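Local coordinates for cation-transporting ATPase, E1-E2 family protein (Streptococcus pneumoniae, PDB 4F2F) that binds copper(I) through a cupredoxin-like metal-binding domain and, as a P-type ATPase, probably uses ATP to export the ion from the cell, at residues F42-P47 and E63-D68; S48-E53 and C87-Q92. All blocks are in the same frame, centred on the assembly; numbering follows the deposited sequence.

Contacts 1 and 2 lie at the same end of one cupredoxin-like domain, their centres 10 Å apart, and together illustrate how a beta scaffold holds a metal loop. Along the chain their segments alternate: 42-47 leaves strand 38-44 and continues directly as 48-53, which leads into strand 53-56; 63-68 runs from the last residues of strand 61-64 into a loop; and segment 87-92 joins the antiparallel strands 81-87 and 93-99. The two contacts also touch. K52 O lies 2.8 Å from I65 N, R44 NH2 lies 2.9 Å from N49 OD1, both probable hydrogen bonds, and T46 packs on Y51. Both segments of contact 1 thus meet the 48-53 loop that carries C50, consistent with holding it in place.

Contact 1: residues F42-P47 and E63-D68; sequences FHRATP and EPIGVD
R44, the last residue of strand 38-44, reaches over the I65-V67 backbone just beyond strand 61-64, at the copper-binding end of a cupredoxin fold. The tightly packed part of the contact is built round this one side chain. CG stands anti to the backbone N (chi1 180°), and the chain, extended to NE, brings CB and CD against the carbonyl oxygens of G66 and I65; R44 CB is 3.5 Å from G66 O. At the tip, R44 NH1 donates to I65 O over 2.8 Å, each group lying close to the plane of the other. R44 NE donates to T46 O at 3.0 Å and NH2 to N49 OD1, so bonds from all three nitrogens fix the rotation of the guanidinium. V67 covers one of its faces, off-centre, bringing V67 CG2 to 3.6 Å from R44 NH2. The buried side chain of I65 completes the packed half, its CD1 3.5 Å from F42 O, with I54 of strand 53-56 touching both residues.

The outer side is looser and more exposed. There V67 CG1 comes no nearer than 4.1 Å to P47 CA, and the ring of H43 merely skirts the backbone of D68; H43 NE2 and D68 OD1 stay 4.6 Å apart. A backbone bond does cross on this side: D68 N donates to R44 O at 2.8 Å.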
loop_
_atom_site.group_PDB
_atom_site.type_symbol
_atom_site.label_atom_id
_atom_site.label_comp_id
_atom_site.label_asym_id
_atom_site.label_seq_id
_atom_site.Cartn_x
_atom_site.Cartn_y
_atom_site.Cartn_z
ATOM N N PHE A 42 6.552 -0.544 -1.909
ATOM C CA PHE A 42 6.264 -1.919 -2.291
ATOM C C PHE A 42 7.517 -2.590 -2.840
ATOM O O PHE A 42 8.223 -2.016 -3.667
ATOM C CB PHE A 42 5.181 -1.953 -3.369
ATOM C CG PHE A 42 3.791 -1.706 -2.853
ATOM C CD1 PHE A 42 3.344 -0.417 -2.605
ATOM C CD2 PHE A 42 2.923 -2.762 -2.639
ATOM C CE1 PHE A 42 2.060 -0.191 -2.139
ATOM C CE2 PHE A 42 1.639 -2.539 -2.175
ATOM C CZ PHE A 42 1.208 -1.253 -1.925
ATOM N N HIS A 43 7.792 -3.804 -2.383
ATOM C CA HIS A 43 8.862 -4.606 -2.967
ATOM C C HIS A 43 8.269 -5.836 -3.629
ATOM O O HIS A 43 7.626 -6.653 -2.969
ATOM C CB HIS A 43 9.882 -5.026 -1.906
ATOM C CG HIS A 43 10.940 -5.953 -2.422
ATOM N ND1 HIS A 43 11.221 -7.164 -1.829
ATOM C CD2 HIS A 43 11.776 -5.848 -3.481
ATOM C CE1 HIS A 43 12.190 -7.765 -2.498
ATOM N NE2 HIS A 43 12.544 -6.988 -3.505
ATOM N N ARG A 44 8.480 -5.971 -4.935
ATOM C CA ARG A 44 7.989 -7.144 -5.650
ATOM C C ARG A 44 8.981 -8.296 -5.548
ATOM O O ARG A 44 10.000 -8.314 -6.239
ATOM C CB ARG A 44 7.702 -6.814 -7.113
ATOM C CG ARG A 44 7.192 -8.006 -7.904
ATOM C CD ARG A 44 6.850 -7.635 -9.332
ATOM N NE ARG A 44 6.697 -8.834 -10.153
ATOM C CZ ARG A 44 6.599 -8.833 -11.478
ATOM N NH1 ARG A 44 6.629 -7.693 -12.151
ATOM N NH2 ARG A 44 6.475 -9.981 -12.131
ATOM N N ALA A 45 8.671 -9.260 -4.687
ATOM C CA ALA A 45 9.573 -10.373 -4.414
ATOM C C ALA A 45 9.149 -11.657 -5.118
ATOM O O ALA A 45 9.556 -12.750 -4.724
ATOM C CB ALA A 45 9.674 -10.608 -2.917
ATOM N N THR A 46 8.333 -11.526 -6.158
ATOM C CA THR A 46 7.868 -12.686 -6.905
ATOM C C THR A 46 7.939 -12.432 -8.405
ATOM O O THR A 46 7.659 -11.325 -8.863
ATOM C CB THR A 46 6.427 -13.066 -6.517
ATOM O OG1 THR A 46 5.927 -14.048 -7.431
ATOM C CG2 THR A 46 5.525 -11.842 -6.554
ATOM N N PRO A 47 8.327 -13.457 -9.178
ATOM C CA PRO A 47 8.360 -13.327 -10.638
ATOM C C PRO A 47 6.976 -13.443 -11.277
ATOM O O PRO A 47 6.862 -13.302 -12.492
ATOM C CB PRO A 47 9.244 -14.501 -11.071
ATOM C CG PRO A 47 9.075 -15.508 -9.996
ATOM C CD PRO A 47 8.907 -14.732 -8.722
ATOM N N GLU A 63 0.629 1.870 -10.884
ATOM C CA GLU A 63 2.069 1.930 -11.074
ATOM C C GLU A 63 2.641 0.558 -11.400
ATOM O O GLU A 63 2.361 -0.411 -10.699
ATOM C CB GLU A 63 2.732 2.469 -9.802
ATOM C CG GLU A 63 4.233 2.663 -9.901
ATOM C CD GLU A 63 4.608 3.810 -10.814
ATOM O OE1 GLU A 63 5.743 3.811 -11.335
ATOM O OE2 GLU A 63 3.769 4.714 -11.009
ATOM N N PRO A 64 3.451 0.470 -12.465
ATOM C CA PRO A 64 4.122 -0.799 -12.752
ATOM C C PRO A 64 5.248 -1.047 -11.758
ATOM O O PRO A 64 5.812 -0.097 -11.203
ATOM C CB PRO A 64 4.700 -0.578 -14.151
ATOM C CG PRO A 64 4.928 0.895 -14.226
ATOM C CD PRO A 64 3.815 1.527 -13.427
ATOM N N ILE A 65 5.565 -2.314 -11.521
ATOM C CA ILE A 65 6.689 -2.659 -10.667
ATOM C C ILE A 65 7.342 -3.941 -11.173
ATOM O O ILE A 65 6.671 -4.953 -11.381
ATOM C CB ILE A 65 6.270 -2.774 -9.174
ATOM C CG1 ILE A 65 7.489 -3.053 -8.287
ATOM C CG2 ILE A 65 5.184 -3.824 -8.985
ATOM C CD1 ILE A 65 7.182 -3.025 -6.801
ATOM N N GLY A 66 8.651 -3.878 -11.391
ATOM C CA GLY A 66 9.388 -4.991 -11.956
ATOM C C GLY A 66 9.811 -5.998 -10.908
ATOM O O GLY A 66 9.763 -5.722 -9.709
ATOM N N VAL A 67 10.226 -7.174 -11.366
ATOM C CA VAL A 67 10.697 -8.219 -10.471
ATOM C C VAL A 67 11.865 -7.717 -9.630
ATOM O O VAL A 67 12.833 -7.168 -10.159
ATOM C CB VAL A 67 11.133 -9.468 -11.255
ATOM C CG1 VAL A 67 11.400 -10.627 -10.306
ATOM C CG2 VAL A 67 10.073 -9.846 -12.278
ATOM N N ASP A 68 11.759 -7.903 -8.317
ATOM C CA ASP A 68 12.801 -7.497 -7.373
ATOM C C ASP A 68 13.024 -5.988 -7.326
ATOM O O ASP A 68 14.050 -5.525 -6.827
ATOM C CB ASP A 68 14.122 -8.212 -7.671
ATOM C CG ASP A 68 14.027 -9.712 -7.482
ATOM O OD1 ASP A 68 13.106 -10.170 -6.772
ATOM O OD2 ASP A 68 14.880 -10.433 -8.038
#

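Contact 2: residues S48-E53 and C87-Q92; sequences SNCYKE and CGMKMQ. With CU1 (copper (I) ion), chain C; CU1 (copper (I) ion), chain B.
C50 and M89 share a copper(I) ion, and C50 and C87 share a second. The thiolate of C50 is the bridging ligand: C50 SG binds both metals at 2.2 Å, the ions labelled chain C and chain B. The chain C ion is also held by M89 SD at 2.3 Å and M91 SD at 2.2 Å, plus one atom from outside the two segments. The chain B ion takes C87 SG at 2.1 Å, while C50 chelates it by adding its own carbonyl, C50 O to copper 2.2 Å.

In the next shell, C87 SG lies between its backbone N and carbonyl carbon (chi1 67°), which turns it into the concave side of its own loop. Q92 N donates to C87 SG over 3.4 Å, nearly straight at 174°, and M89 N and M91 N add weak bonds; such N-H groups would be expected to stabilise a thiolate. A type I turn from C87 to K90 shapes the loop. In the 48-53 segment, S48 OG accepts from C50 N in an ST turn. One water joins C50 O, E53 N and G88 N across the two segments, beside a weak G88 N to E53 O bond. Farther out, Q92 CG packs 3.6 Å from CE1 of Y51, whose OH is hydrogen-bonded to G24 N. The whole is a cupredoxin metal site, with a Cys-x-Met-x-Met loop between the last two strands, here holding two copper(I) ions.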
loop_
_atom_site.group_PDB
_atom_site.type_symbol
_atom_site.label_atom_id
_atom_site.label_comp_id
_atom_site.label_asym_id
_atom_site.label_seq_id
_atom_site.Cartn_x
_atom_site.Cartn_y
_atom_site.Cartn_z
ATOM N N SER A 48 5.941 -13.691 -10.480
ATOM C CA SER A 48 4.582 -13.763 -11.018
ATOM C C SER A 48 4.092 -12.405 -11.498
ATOM O O SER A 48 4.127 -11.427 -10.750
ATOM C CB SER A 48 3.598 -14.295 -9.977
ATOM O OG SER A 48 2.266 -14.193 -10.457
ATOM N N ASN A 49 3.612 -12.344 -12.734
ATOM C CA ASN A 49 3.087 -11.087 -13.256
ATOM C C ASN A 49 1.739 -10.677 -12.664
ATOM O O ASN A 49 1.214 -9.613 -12.992
ATOM C CB ASN A 49 3.024 -11.096 -14.785
ATOM C CG ASN A 49 4.271 -10.510 -15.418
ATOM O OD1 ASN A 49 5.134 -9.964 -14.730
ATOM N ND2 ASN A 49 4.370 -10.619 -16.737
ATOM N N CYS A 50 1.185 -11.505 -11.785
ATOM C CA CYS A 50 -0.016 -11.108 -11.060
ATOM C C CYS A 50 0.283 -9.850 -10.248
ATOM O O CYS A 50 -0.617 -9.073 -9.930
ATOM C CB CYS A 50 -0.498 -12.240 -10.148
ATOM S SG CYS A 50 -2.146 -12.007 -9.442
ATOM N N TYR A 51 1.564 -9.643 -9.946
ATOM C CA TYR A 51 2.005 -8.529 -9.109
ATOM C C TYR A 51 2.766 -7.452 -9.886
ATOM O O TYR A 51 3.501 -6.664 -9.288
ATOM C CB TYR A 51 2.895 -9.044 -7.972
ATOM C CG TYR A 51 2.234 -10.070 -7.079
ATOM C CD1 TYR A 51 1.644 -9.695 -5.881
ATOM C CD2 TYR A 51 2.209 -11.414 -7.427
ATOM C CE1 TYR A 51 1.044 -10.629 -5.059
ATOM C CE2 TYR A 51 1.614 -12.353 -6.612
ATOM C CZ TYR A 51 1.030 -11.956 -5.429
ATOM O OH TYR A 51 0.432 -12.893 -4.614
ATOM N N LYS A 52 2.590 -7.401 -11.204
ATOM C CA LYS A 52 3.373 -6.469 -12.020
ATOM C C LYS A 52 2.895 -5.021 -11.912
ATOM O O LYS A 52 3.561 -4.110 -12.401
ATOM C CB LYS A 52 3.399 -6.901 -13.490
ATOM C CG LYS A 52 2.114 -6.632 -14.261
ATOM C CD LYS A 52 2.271 -7.017 -15.728
ATOM C CE LYS A 52 1.090 -6.535 -16.549
ATOM N NZ LYS A 52 1.249 -6.876 -17.991
ATOM N N GLU A 53 1.750 -4.813 -11.273
ATOM C CA GLU A 53 1.208 -3.469 -11.092
ATOM C C GLU A 53 0.645 -3.273 -9.689
ATOM O O GLU A 53 0.234 -4.230 -9.033
ATOM C CB GLU A 53 0.140 -3.168 -12.152
ATOM C CG GLU A 53 0.713 -2.951 -13.547
ATOM C CD GLU A 53 -0.299 -3.203 -14.647
ATOM O OE1 GLU A 53 -1.477 -3.477 -14.333
ATOM O OE2 GLU A 53 0.091 -3.133 -15.834
ATOM N N CYS A 87 -3.263 -5.488 -6.519
ATOM C CA CYS A 87 -2.464 -5.587 -7.729
ATOM C C CYS A 87 -3.285 -5.049 -8.893
ATOM O O CYS A 87 -4.467 -4.737 -8.737
ATOM C CB CYS A 87 -2.057 -7.034 -7.996
ATOM S SG CYS A 87 -3.442 -8.111 -8.416
ATOM N N GLY A 88 -2.658 -4.941 -10.058
ATOM C CA GLY A 88 -3.340 -4.440 -11.237
ATOM C C GLY A 88 -4.447 -5.348 -11.738
ATOM O O GLY A 88 -5.274 -4.930 -12.542
ATOM N N MET A 89 -4.468 -6.592 -11.267
ATOM C CA MET A 89 -5.487 -7.544 -11.700
ATOM C C MET A 89 -6.648 -7.589 -10.716
ATOM O O MET A 89 -7.664 -8.242 -10.972
ATOM C CB MET A 89 -4.890 -8.943 -11.845
ATOM C CG MET A 89 -3.686 -9.027 -12.769
ATOM S SD MET A 89 -3.165 -10.735 -13.033
ATOM C CE MET A 89 -4.273 -11.245 -14.343
ATOM N N LYS A 90 -6.479 -6.902 -9.591
ATOM C CA LYS A 90 -7.453 -6.914 -8.502
ATOM C C LYS A 90 -7.664 -8.319 -7.923
ATOM O O LYS A 90 -8.702 -8.603 -7.324
ATOM C CB LYS A 90 -8.775 -6.271 -8.947
ATOM C CG LYS A 90 -8.628 -4.792 -9.296
ATOM C CD LYS A 90 -9.804 -4.251 -10.101
ATOM C CE LYS A 90 -11.066 -4.142 -9.264
ATOM N NZ LYS A 90 -12.140 -3.409 -9.997
ATOM N N MET A 91 -6.663 -9.183 -8.091
ATOM C CA MET A 91 -6.703 -10.541 -7.547
ATOM C C MET A 91 -6.124 -10.601 -6.137
ATOM O O MET A 91 -6.638 -11.312 -5.275
ATOM C CB MET A 91 -5.952 -11.517 -8.456
ATOM C CG MET A 91 -6.583 -11.700 -9.826
ATOM S SD MET A 91 -5.612 -12.765 -10.908
ATOM C CE MET A 91 -5.849 -14.367 -10.138
ATOM N N GLN A 92 -5.044 -9.861 -5.914
ATOM C CA GLN A 92 -4.426 -9.781 -4.595
ATOM C C GLN A 92 -4.754 -8.434 -3.965
ATOM O O GLN A 92 -4.430 -7.387 -4.526
ATOM C CB GLN A 92 -2.911 -9.975 -4.702
ATOM C CG GLN A 92 -2.499 -11.324 -5.273
ATOM C CD GLN A 92 -2.840 -12.476 -4.348
ATOM O OE1 GLN A 92 -2.955 -12.296 -3.136
ATOM N NE2 GLN A 92 -3.009 -13.666 -4.915
HETATM CU CU CU1 C . -3.492 -12.108 -11.212
HETATM CU CU CU1 B . -2.460 -9.899 -9.083
HETATM O O HOH W 1 -0.620 -6.515 -11.377
HETATM O O HOH W 2 -4.051 -2.769 -14.231
#